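Long-range contacts in TetR family transcription regulator (Marinobacter aquaeolei, PDB 3PAS), which probably binds regulatory DNA through an N-terminal helix-turn-helix domain and acts as a transcription factor: residues L14-V18 / R99-Y105; G141-P145 / W186-D191; A70-F75 / R87-L92. One frame throughout, in Å; residues are numbered along the deposited sequence.

From the N terminus, residues 14-18 of helix 5-24 are the first to take part, meeting residues 99-105; contact 1 thus closes a loop of 80 residues and ties the predicted DNA-binding region to the C-terminal domain. Nested inside that loop, contact 3 joins helix 52-76 to helix 81-98 across a short turn. Contacts 1 and 3 touch where Phe103 packs against Leu92. Contact 2 follows in series, closing a loop of 40 residues within the C-terminal domain by bringing the loop after helix 128-140 against the end of helix 175-189. Its centre lies about 32 Å from that of contact 1, on the opposite side of the chain's centre.

Contact 1 (L14-V18 / R99-Y105); sequences LEATV and RPELFRY. With ACT (acetate ion), chain M.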
loop_
_atom_site.group_PDB
_atom_site.type_symbol
_atom_site.label_atom_id
_atom_site.label_comp_id
_atom_site.label_asym_id
_atom_site.label_seq_id
_atom_site.Cartn_x
_atom_site.Cartn_y
_atom_site.Cartn_z
ATOM N N LEU B 14 7.171 -23.179 -11.161
ATOM C CA LEU B 14 6.306 -22.255 -10.515
ATOM C C LEU B 14 7.097 -21.391 -9.509
ATOM O O LEU B 14 6.982 -20.187 -9.514
ATOM C CB LEU B 14 5.151 -22.993 -9.822
ATOM C CG LEU B 14 4.201 -23.724 -10.764
ATOM C CD1 LEU B 14 3.435 -24.823 -10.039
ATOM C CD2 LEU B 14 3.304 -22.706 -11.484
ATOM N N GLU B 15 7.944 -22.028 -8.705
ATOM C CA GLU B 15 8.802 -21.319 -7.756
ATOM C C GLU B 15 9.824 -20.407 -8.461
ATOM O O GLU B 15 10.056 -19.287 -8.039
ATOM C CB GLU B 15 9.499 -22.347 -6.850
ATOM C CG GLU B 15 8.596 -22.924 -5.767
ATOM C CD GLU B 15 8.200 -21.898 -4.676
ATOM O OE1 GLU B 15 8.862 -20.832 -4.524
ATOM O OE2 GLU B 15 7.208 -22.138 -3.969
ATOM N N ALA B 16 10.409 -20.866 -9.556
ATOM C CA ALA B 16 11.363 -20.043 -10.315
ATOM C C ALA B 16 10.653 -18.807 -10.886
ATOM O O ALA B 16 11.236 -17.718 -10.949
ATOM C CB ALA B 16 11.997 -20.870 -11.445
ATOM N N THR B 17 9.393 -18.976 -11.289
ATOM C CA THR B 17 8.578 -17.873 -11.810
ATOM C C THR B 17 8.333 -16.866 -10.671
ATOM O O THR B 17 8.538 -15.681 -10.854
ATOM C CB THR B 17 7.257 -18.349 -12.377
ATOM O OG1 THR B 17 7.480 -19.247 -13.465
ATOM C CG2 THR B 17 6.436 -17.183 -12.928
ATOM N N VAL B 18 7.858 -17.358 -9.517
ATOM C CA VAL B 18 7.730 -16.505 -8.301
ATOM C C VAL B 18 9.017 -15.698 -8.024
ATOM O O VAL B 18 8.940 -14.490 -7.899
ATOM C CB VAL B 18 7.396 -17.305 -7.047
ATOM C CG1 VAL B 18 7.503 -16.367 -5.770
ATOM C CG2 VAL B 18 5.991 -17.934 -7.174
ATOM N N ARG B 99 8.065 -16.192 3.334
ATOM C CA ARG B 99 7.989 -16.283 1.894
ATOM C C ARG B 99 7.405 -14.995 1.313
ATOM O O ARG B 99 6.341 -14.987 0.653
ATOM C CB ARG B 99 7.176 -17.512 1.509
ATOM C CG ARG B 99 7.747 -18.797 2.083
ATOM C CD ARG B 99 7.754 -19.900 1.054
ATOM N NE ARG B 99 8.315 -19.378 -0.179
ATOM C CZ ARG B 99 8.148 -19.948 -1.356
ATOM N NH1 ARG B 99 7.472 -21.077 -1.439
ATOM N NH2 ARG B 99 8.680 -19.411 -2.409
ATOM N N PRO B 100 8.101 -13.869 1.545
ATOM C CA PRO B 100 7.527 -12.605 1.068
ATOM C C PRO B 100 7.382 -12.576 -0.476
ATOM O O PRO B 100 6.561 -11.833 -1.032
ATOM C CB PRO B 100 8.548 -11.581 1.541
ATOM C CG PRO B 100 9.771 -12.296 1.709
ATOM C CD PRO B 100 9.426 -13.668 2.129
ATOM N N GLU B 101 8.183 -13.362 -1.164
ATOM C CA GLU B 101 8.074 -13.456 -2.635
ATOM C C GLU B 101 6.688 -13.911 -3.107
ATOM O O GLU B 101 6.224 -13.533 -4.204
ATOM C CB GLU B 101 9.194 -14.364 -3.190
ATOM C CG GLU B 101 9.113 -15.826 -2.726
ATOM C CD GLU B 101 9.784 -16.161 -1.383
ATOM O OE1 GLU B 101 10.101 -15.264 -0.585
ATOM O OE2 GLU B 101 9.997 -17.357 -1.148
ATOM N N LEU B 102 5.976 -14.691 -2.288
ATOM C CA LEU B 102 4.608 -15.099 -2.621
ATOM C C LEU B 102 3.686 -13.870 -2.606
ATOM O O LEU B 102 2.883 -13.655 -3.515
ATOM C CB LEU B 102 4.094 -16.121 -1.610
ATOM C CG LEU B 102 4.706 -17.516 -1.527
ATOM C CD1 LEU B 102 3.973 -18.248 -0.337
ATOM C CD2 LEU B 102 4.557 -18.313 -2.906
ATOM N N PHE B 103 3.767 -13.065 -1.560
ATOM C CA PHE B 103 3.009 -11.813 -1.505
ATOM C C PHE B 103 3.385 -10.868 -2.671
ATOM O O PHE B 103 2.521 -10.214 -3.245
ATOM C CB PHE B 103 3.329 -11.039 -0.213
ATOM C CG PHE B 103 2.618 -11.524 1.033
ATOM C CD1 PHE B 103 2.120 -12.809 1.146
ATOM C CD2 PHE B 103 2.508 -10.664 2.145
ATOM C CE1 PHE B 103 1.490 -13.241 2.327
ATOM C CE2 PHE B 103 1.875 -11.089 3.292
ATOM C CZ PHE B 103 1.371 -12.394 3.375
ATOM N N ARG B 104 4.675 -10.754 -2.970
ATOM C CA ARG B 104 5.114 -9.842 -4.051
ATOM C C ARG B 104 4.601 -10.313 -5.424
ATOM O O ARG B 104 4.107 -9.498 -6.220
ATOM C CB ARG B 104 6.618 -9.729 -4.040
ATOM C CG ARG B 104 7.178 -8.764 -5.031
ATOM C CD ARG B 104 8.457 -8.155 -4.482
ATOM N NE ARG B 104 8.439 -6.732 -4.768
ATOM C CZ ARG B 104 7.627 -5.851 -4.178
ATOM N NH1 ARG B 104 6.743 -6.230 -3.248
ATOM N NH2 ARG B 104 7.693 -4.572 -4.528
ATOM N N TYR B 105 4.701 -11.617 -5.679
ATOM C CA TYR B 105 4.137 -12.193 -6.925
ATOM C C TYR B 105 2.626 -11.884 -7.020
ATOM O O TYR B 105 2.146 -11.376 -8.033
ATOM C CB TYR B 105 4.415 -13.695 -7.091
ATOM C CG TYR B 105 4.036 -14.139 -8.490
ATOM C CD1 TYR B 105 4.940 -14.024 -9.521
ATOM C CD2 TYR B 105 2.729 -14.486 -8.801
ATOM C CE1 TYR B 105 4.601 -14.390 -10.840
ATOM C CE2 TYR B 105 2.361 -14.828 -10.104
ATOM C CZ TYR B 105 3.320 -14.775 -11.119
ATOM O OH TYR B 105 3.005 -15.102 -12.415
HETATM C C ACT M . 6.471 -7.784 0.701
HETATM O O ACT M . 7.378 -7.149 1.285
HETATM O OXT ACT M . 6.635 -7.933 -0.527
HETATM C CH3 ACT M . 5.265 -8.315 1.418
#
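The junction between the predicted N-terminal DNA-binding region of a TetR-type regulator and its C-terminal domain is bridged here by a salt-bridge network beside a small apolar patch. Helix 5-24 brings Glu15, Thr17 and Val18 to the start of helix 100-110, and the two short helical segments cross at 74°. Glu15 and Arg99 reach for each other from opposite directions. In the conformer described, Arg99 grips the carboxylate end-on, NH2 to Glu15 OE1 at 2.6 Å and NH1 to Glu15 OE2 at 2.8 Å, the second bond nearly straight at 173°. OE1 offers its syn lone pair, and the two flat groups are twisted somewhat against each other. The guanidinium also serves Glu101 side-on: NE and NH2 both donate to OE2, with NE 2.8 Å from that oxygen. Glu101 can curl back to it because its CG sits between backbone N and carbonyl carbon (chi1 64°). Arginine suits the place, since one planar cation meets two carboxylates along its edge, probably easing their mutual repulsion, while Leu102 CG lies over one face. Tyr62 OH also bonds Glu15 OE2. Beside the salt bridges, branched Val18 puts CG1 3.5 Å from Glu101 CG, its methyl lying across the aliphatic part of that side chain. Tyr105 runs past the helix, with CE1 3.9 Å from Thr17 CG2, while its hydroxyl bonds Leu56 O on helix 52-76. Salt bridges beside an apolar patch are part of the packing of the first helix on the C-terminal domain in this TetR-type fold.

Contact 2 (G141-P145 / W186-D191); sequences GLIKP and WDAVAD. With PGO (S-1,2-propanediol), chain N.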
loop_
_atom_site.group_PDB
_atom_site.type_symbol
_atom_site.label_atom_id
_atom_site.label_comp_id
_atom_site.label_asym_id
_atom_site.label_seq_id
_atom_site.Cartn_x
_atom_site.Cartn_y
_atom_site.Cartn_z
ATOM N N GLY B 141 -24.148 -7.923 13.352
ATOM C CA GLY B 141 -23.701 -7.074 14.482
ATOM C C GLY B 141 -22.223 -7.256 14.793
ATOM O O GLY B 141 -21.708 -6.643 15.687
ATOM N N LEU B 142 -21.526 -8.122 14.074
ATOM C CA LEU B 142 -20.102 -8.331 14.350
ATOM C C LEU B 142 -19.161 -7.398 13.599
ATOM O O LEU B 142 -18.194 -6.868 14.173
ATOM C CB LEU B 142 -19.699 -9.787 14.036
ATOM C CG LEU B 142 -20.063 -10.757 15.162
ATOM C CD1 LEU B 142 -19.745 -12.167 14.704
ATOM C CD2 LEU B 142 -19.344 -10.448 16.468
ATOM N N ILE B 143 -19.389 -7.277 12.308
ATOM C CA ILE B 143 -18.556 -6.515 11.399
ATOM C C ILE B 143 -19.389 -5.336 10.920
ATOM O O ILE B 143 -20.586 -5.472 10.622
ATOM C CB ILE B 143 -18.159 -7.334 10.173
ATOM C CG1 ILE B 143 -17.498 -8.670 10.567
ATOM C CG2 ILE B 143 -17.232 -6.546 9.189
ATOM C CD1 ILE B 143 -16.239 -8.543 11.243
ATOM N N LYS B 144 -18.764 -4.174 10.856
ATOM C CA LYS B 144 -19.436 -2.976 10.339
ATOM C C LYS B 144 -19.975 -3.266 8.930
ATOM O O LYS B 144 -19.273 -3.875 8.103
ATOM C CB LYS B 144 -18.434 -1.836 10.200
ATOM C CG LYS B 144 -17.915 -1.234 11.517
ATOM C CD LYS B 144 -16.886 -0.132 11.233
ATOM C CE LYS B 144 -16.427 0.610 12.476
ATOM N NZ LYS B 144 -15.465 -0.165 13.277
ATOM N N PRO B 145 -21.207 -2.806 8.649
ATOM C CA PRO B 145 -21.844 -3.077 7.348
ATOM C C PRO B 145 -21.348 -2.076 6.305
ATOM O O PRO B 145 -22.061 -1.179 5.924
ATOM C CB PRO B 145 -23.327 -2.962 7.643
ATOM C CG PRO B 145 -23.382 -1.920 8.789
ATOM C CD PRO B 145 -22.127 -2.195 9.615
ATOM N N TRP B 186 -9.079 -5.612 13.906
ATOM C CA TRP B 186 -10.394 -5.995 14.371
ATOM C C TRP B 186 -11.191 -4.787 14.821
ATOM O O TRP B 186 -12.295 -4.578 14.389
ATOM C CB TRP B 186 -10.310 -7.019 15.515
ATOM C CG TRP B 186 -11.688 -7.319 16.079
ATOM C CD1 TRP B 186 -12.223 -6.836 17.230
ATOM C CD2 TRP B 186 -12.689 -8.168 15.500
ATOM N NE1 TRP B 186 -13.485 -7.318 17.395
ATOM C CE2 TRP B 186 -13.810 -8.113 16.342
ATOM C CE3 TRP B 186 -12.769 -8.898 14.304
ATOM C CZ2 TRP B 186 -15.001 -8.786 16.049
ATOM C CZ3 TRP B 186 -13.944 -9.553 14.005
ATOM C CH2 TRP B 186 -15.042 -9.507 14.886
ATOM N N ASP B 187 -10.594 -3.950 15.658
ATOM C CA ASP B 187 -11.255 -2.718 16.077
ATOM C C ASP B 187 -11.694 -1.873 14.867
ATOM O O ASP B 187 -12.798 -1.295 14.862
ATOM C CB ASP B 187 -10.357 -1.934 16.991
ATOM C CG ASP B 187 -10.340 -2.470 18.443
ATOM O OD1 ASP B 187 -11.060 -3.398 18.810
ATOM O OD2 ASP B 187 -9.572 -1.934 19.231
ATOM N N ALA B 188 -10.850 -1.801 13.841
ATOM C CA ALA B 188 -11.206 -1.071 12.618
ATOM C C ALA B 188 -12.519 -1.591 11.961
ATOM O O ALA B 188 -13.382 -0.793 11.582
ATOM C CB ALA B 188 -10.061 -1.166 11.584
ATOM N N VAL B 189 -12.644 -2.916 11.836
ATOM C CA VAL B 189 -13.768 -3.543 11.133
ATOM C C VAL B 189 -14.998 -3.890 11.984
ATOM O O VAL B 189 -16.080 -4.147 11.428
ATOM C CB VAL B 189 -13.331 -4.798 10.325
ATOM C CG1 VAL B 189 -12.162 -4.426 9.362
ATOM C CG2 VAL B 189 -12.989 -5.984 11.242
ATOM N N ALA B 190 -14.793 -3.965 13.288
ATOM C CA ALA B 190 -15.815 -4.512 14.201
ATOM C C ALA B 190 -16.946 -3.502 14.436
ATOM O O ALA B 190 -16.710 -2.302 14.620
ATOM C CB ALA B 190 -15.164 -4.913 15.547
ATOM N N ASP B 191 -18.174 -3.993 14.433
ATOM C CA ASP B 191 -19.345 -3.182 14.656
ATOM C C ASP B 191 -19.372 -2.937 16.158
ATOM O O ASP B 191 -19.362 -3.889 16.906
ATOM C CB ASP B 191 -20.536 -4.013 14.204
ATOM C CG ASP B 191 -21.860 -3.276 14.262
ATOM O OD1 ASP B 191 -22.069 -2.365 15.085
ATOM O OD2 ASP B 191 -22.744 -3.691 13.494
HETATM C C1 PGO N . -16.667 -6.589 19.825
HETATM C C2 PGO N . -15.875 -5.333 20.173
HETATM C C3 PGO N . -16.449 -4.112 19.468
HETATM O O1 PGO N . -16.312 -7.051 18.507
HETATM O O2 PGO N . -14.494 -5.501 19.803
HETATM O O HOH W 1 -23.022 -5.690 11.732
HETATM O O HOH W 2 -18.314 -6.535 16.789
#
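A loop-to-helix-end contact joined by a single beta bridge, Ile143 with Ala190, sits in the all-helical C-terminal domain of this TetR-type fold. The loop after helix 128-140 lies beside the residues that finish helix 175-189. Two backbone bonds make the bridge: Asp191 N to Leu142 O, 2.9 Å, and Lys144 N to Val189 O, 2.7 Å, the latter nearly along the C=O axis. Lys144 is long enough to continue past the bridge. Its chain stays extended to CE and bends only at the last torsion (chi4 77°), which turns NZ in between the carbonyls of Ala188, in the last turn, and Ala190, just beyond it. NZ lies 2.8 Å from Ala190 O, tilted from that carbonyl's plane, and as far from Ala188 O, which it meets from above. The same amine forms a salt bridge with Asp187 of the second subunit, and Asp187 of this chain receives the reciprocal lysine, so the pairing spans the dimer interface. With an alanine in place of Lys144, the Ala188 and Ala190 carbonyls would probably lose this donor and Asp187 of the second subunit its salt bridge. Ile143 serves the apolar side: CD1 reaches 3.7 Å from Trp186 CZ3, the two side chains crossing at about a right angle, and also touches Val189. Gly141 turns the chain out of helix 128-140 with positive phi (103°), a conformation that glycine adopts easily. Ala190 is small enough for CB to lie 3.4 Å above one face of the Trp186 ring, offset toward its rim. At the indole edge, NE1 donates to both oxygens of a bound propanediol, probably from the crystallisation liquor, the nearer being O1 at 3.0 Å.

Contact 3 (A70-F75 / R87-L92); sequences AALDSF and RQWHTL
Ser74 and Thr91 meet in a roughly antiparallel helical hairpin, in which helix 52-76, leaving the predicted DNA-binding region of this TetR-type fold, turns back into helix 81-98. The short segments run at 145° to each other and approach to 8.0 Å, close packing that small residues permit. Thr91 can be followed outward. Its CB stands 3.5 Å from Ser74 OG, taken in the conformer described, and there the side chain forks. OG1, placed beside the backbone N (chi1 -63°), comes within 2.6 Å of Ser74 OG; it also lies near the Arg87 carbonyl one turn back. The methyl, CG2, takes the other direction, anti to the backbone N, and lies 4.1 Å from Ala70 CB. Threonine therefore suits its place by setting its hydroxyl beside Ser74 OG and its methyl beside Ala70. Serine fits opposite because a short side chain brings a polar atom into the interface without forcing the helices apart.

One turn earlier on helix 52-76, Ala71 presents just a methyl, 4.2 Å from Leu92 CD2, and its backbone comes nearest that of Gln88, with the CA atoms 4.9 Å apart. Leu92 continues this apolar side towards Ile159 of helix 148-167. On the other flank Phe75 packs against Leu81 and Leu85 of helix 81-98 and against Leu130 and Ala133 of helix 128-140. Arg87 runs its aliphatic part past the C-terminal end of 70-75, CD 3.4 Å from Ser74 O, and its NH1 donates to a water at 2.7 Å that lies in the guanidinium plane.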
loop_
_atom_site.group_PDB
_atom_site.type_symbol
_atom_site.label_atom_id
_atom_site.label_comp_id
_atom_site.label_asym_id
_atom_site.label_seq_id
_atom_site.Cartn_x
_atom_site.Cartn_y
_atom_site.Cartn_z
ATOM N N ALA B 70 -3.954 -22.158 3.329
ATOM C CA ALA B 70 -3.405 -21.996 4.658
ATOM C C ALA B 70 -4.292 -21.093 5.497
ATOM O O ALA B 70 -4.542 -21.386 6.660
ATOM C CB ALA B 70 -1.970 -21.408 4.617
ATOM N N ALA B 71 -4.747 -19.996 4.916
ATOM C CA ALA B 71 -5.641 -19.072 5.606
ATOM C C ALA B 71 -6.968 -19.742 5.976
ATOM O O ALA B 71 -7.429 -19.554 7.089
ATOM C CB ALA B 71 -5.900 -17.764 4.788
ATOM N N LEU B 72 -7.574 -20.494 5.042
ATOM C CA LEU B 72 -8.855 -21.186 5.266
ATOM C C LEU B 72 -8.742 -22.246 6.361
ATOM O O LEU B 72 -9.669 -22.431 7.170
ATOM C CB LEU B 72 -9.348 -21.876 3.996
ATOM C CG LEU B 72 -9.863 -21.048 2.835
ATOM C CD1 LEU B 72 -10.228 -21.983 1.631
ATOM C CD2 LEU B 72 -11.023 -20.211 3.257
ATOM N N ASP B 73 -7.608 -22.939 6.364
ATOM C CA ASP B 73 -7.335 -23.965 7.324
ATOM C C ASP B 73 -7.294 -23.336 8.723
ATOM O O ASP B 73 -7.899 -23.836 9.677
ATOM C CB ASP B 73 -6.018 -24.637 7.002
ATOM C CG ASP B 73 -5.622 -25.660 8.052
ATOM O OD1 ASP B 73 -6.280 -26.694 8.091
ATOM O OD2 ASP B 73 -4.682 -25.425 8.835
ATOM N N SER B 74 -6.556 -22.232 8.839
ATOM C CA SER B 74 -6.430 -21.569 10.134
ATOM C C SER B 74 -7.763 -20.963 10.556
ATOM O O SER B 74 -8.161 -21.087 11.710
ATOM C CB SER B 74 -5.359 -20.490 10.125
ATOM O OG SER B 74 -4.086 -21.065 10.037
ATOM N N PHE B 75 -8.435 -20.289 9.628
ATOM C CA PHE B 75 -9.747 -19.693 9.877
ATOM C C PHE B 75 -10.710 -20.775 10.417
ATOM O O PHE B 75 -11.451 -20.543 11.360
ATOM C CB PHE B 75 -10.337 -19.045 8.579
ATOM C CG PHE B 75 -11.696 -18.369 8.771
ATOM C CD1 PHE B 75 -11.796 -17.142 9.391
ATOM C CD2 PHE B 75 -12.862 -18.942 8.258
ATOM C CE1 PHE B 75 -13.021 -16.516 9.567
ATOM C CE2 PHE B 75 -14.115 -18.309 8.430
ATOM C CZ PHE B 75 -14.194 -17.118 9.058
ATOM N N ARG B 87 -6.680 -16.167 13.878
ATOM C CA ARG B 87 -5.761 -17.252 13.520
ATOM C C ARG B 87 -5.242 -17.063 12.120
ATOM O O ARG B 87 -4.083 -17.248 11.862
ATOM C CB ARG B 87 -6.423 -18.603 13.601
ATOM C CG ARG B 87 -6.755 -18.989 14.980
ATOM C CD ARG B 87 -7.630 -20.232 14.989
ATOM N NE ARG B 87 -7.556 -20.914 16.286
ATOM C CZ ARG B 87 -6.674 -21.871 16.600
ATOM N NH1 ARG B 87 -5.758 -22.313 15.728
ATOM N NH2 ARG B 87 -6.710 -22.384 17.816
ATOM N N GLN B 88 -6.125 -16.735 11.194
ATOM C CA GLN B 88 -5.796 -16.505 9.772
ATOM C C GLN B 88 -4.758 -15.397 9.650
ATOM O O GLN B 88 -3.865 -15.454 8.846
ATOM C CB GLN B 88 -7.059 -16.078 9.026
ATOM C CG GLN B 88 -6.841 -15.139 7.811
ATOM C CD GLN B 88 -7.767 -13.954 7.930
ATOM O OE1 GLN B 88 -7.536 -13.021 8.747
ATOM N NE2 GLN B 88 -8.881 -14.009 7.176
ATOM N N TRP B 89 -4.942 -14.366 10.452
ATOM C CA TRP B 89 -4.034 -13.190 10.456
ATOM C C TRP B 89 -2.643 -13.578 10.826
ATOM O O TRP B 89 -1.686 -13.216 10.129
ATOM C CB TRP B 89 -4.555 -12.108 11.375
ATOM C CG TRP B 89 -3.645 -10.972 11.673
ATOM C CD1 TRP B 89 -2.568 -10.974 12.497
ATOM C CD2 TRP B 89 -3.748 -9.643 11.149
ATOM N NE1 TRP B 89 -1.975 -9.743 12.497
ATOM C CE2 TRP B 89 -2.698 -8.902 11.695
ATOM C CE3 TRP B 89 -4.654 -9.010 10.285
ATOM C CZ2 TRP B 89 -2.508 -7.536 11.420
ATOM C CZ3 TRP B 89 -4.483 -7.694 10.016
ATOM C CH2 TRP B 89 -3.387 -6.946 10.593
ATOM N N HIS B 90 -2.517 -14.317 11.914
ATOM C CA HIS B 90 -1.218 -14.825 12.345
ATOM C C HIS B 90 -0.606 -15.717 11.272
ATOM O O HIS B 90 0.588 -15.622 11.022
ATOM C CB HIS B 90 -1.281 -15.583 13.697
ATOM C CG HIS B 90 -1.238 -14.690 14.906
ATOM N ND1 HIS B 90 -0.069 -14.390 15.586
ATOM C CD2 HIS B 90 -2.230 -14.057 15.564
ATOM C CE1 HIS B 90 -0.359 -13.607 16.612
ATOM N NE2 HIS B 90 -1.665 -13.375 16.607
ATOM N N THR B 91 -1.390 -16.608 10.650
ATOM C CA THR B 91 -0.822 -17.517 9.612
ATOM C C THR B 91 -0.327 -16.724 8.360
ATOM O O THR B 91 0.789 -16.922 7.879
ATOM C CB THR B 91 -1.859 -18.563 9.200
ATOM O OG1 THR B 91 -2.140 -19.349 10.358
ATOM C CG2 THR B 91 -1.305 -19.417 8.084
ATOM N N LEU B 92 -1.119 -15.756 7.932
ATOM C CA LEU B 92 -0.758 -14.906 6.786
ATOM C C LEU B 92 0.490 -14.041 7.072
ATOM O O LEU B 92 1.373 -13.885 6.225
ATOM C CB LEU B 92 -1.893 -14.013 6.395
ATOM C CG LEU B 92 -3.074 -14.610 5.603
ATOM C CD1 LEU B 92 -4.258 -13.624 5.577
ATOM C CD2 LEU B 92 -2.722 -15.081 4.241
HETATM O O HOH W 3 -4.485 -21.613 13.430
#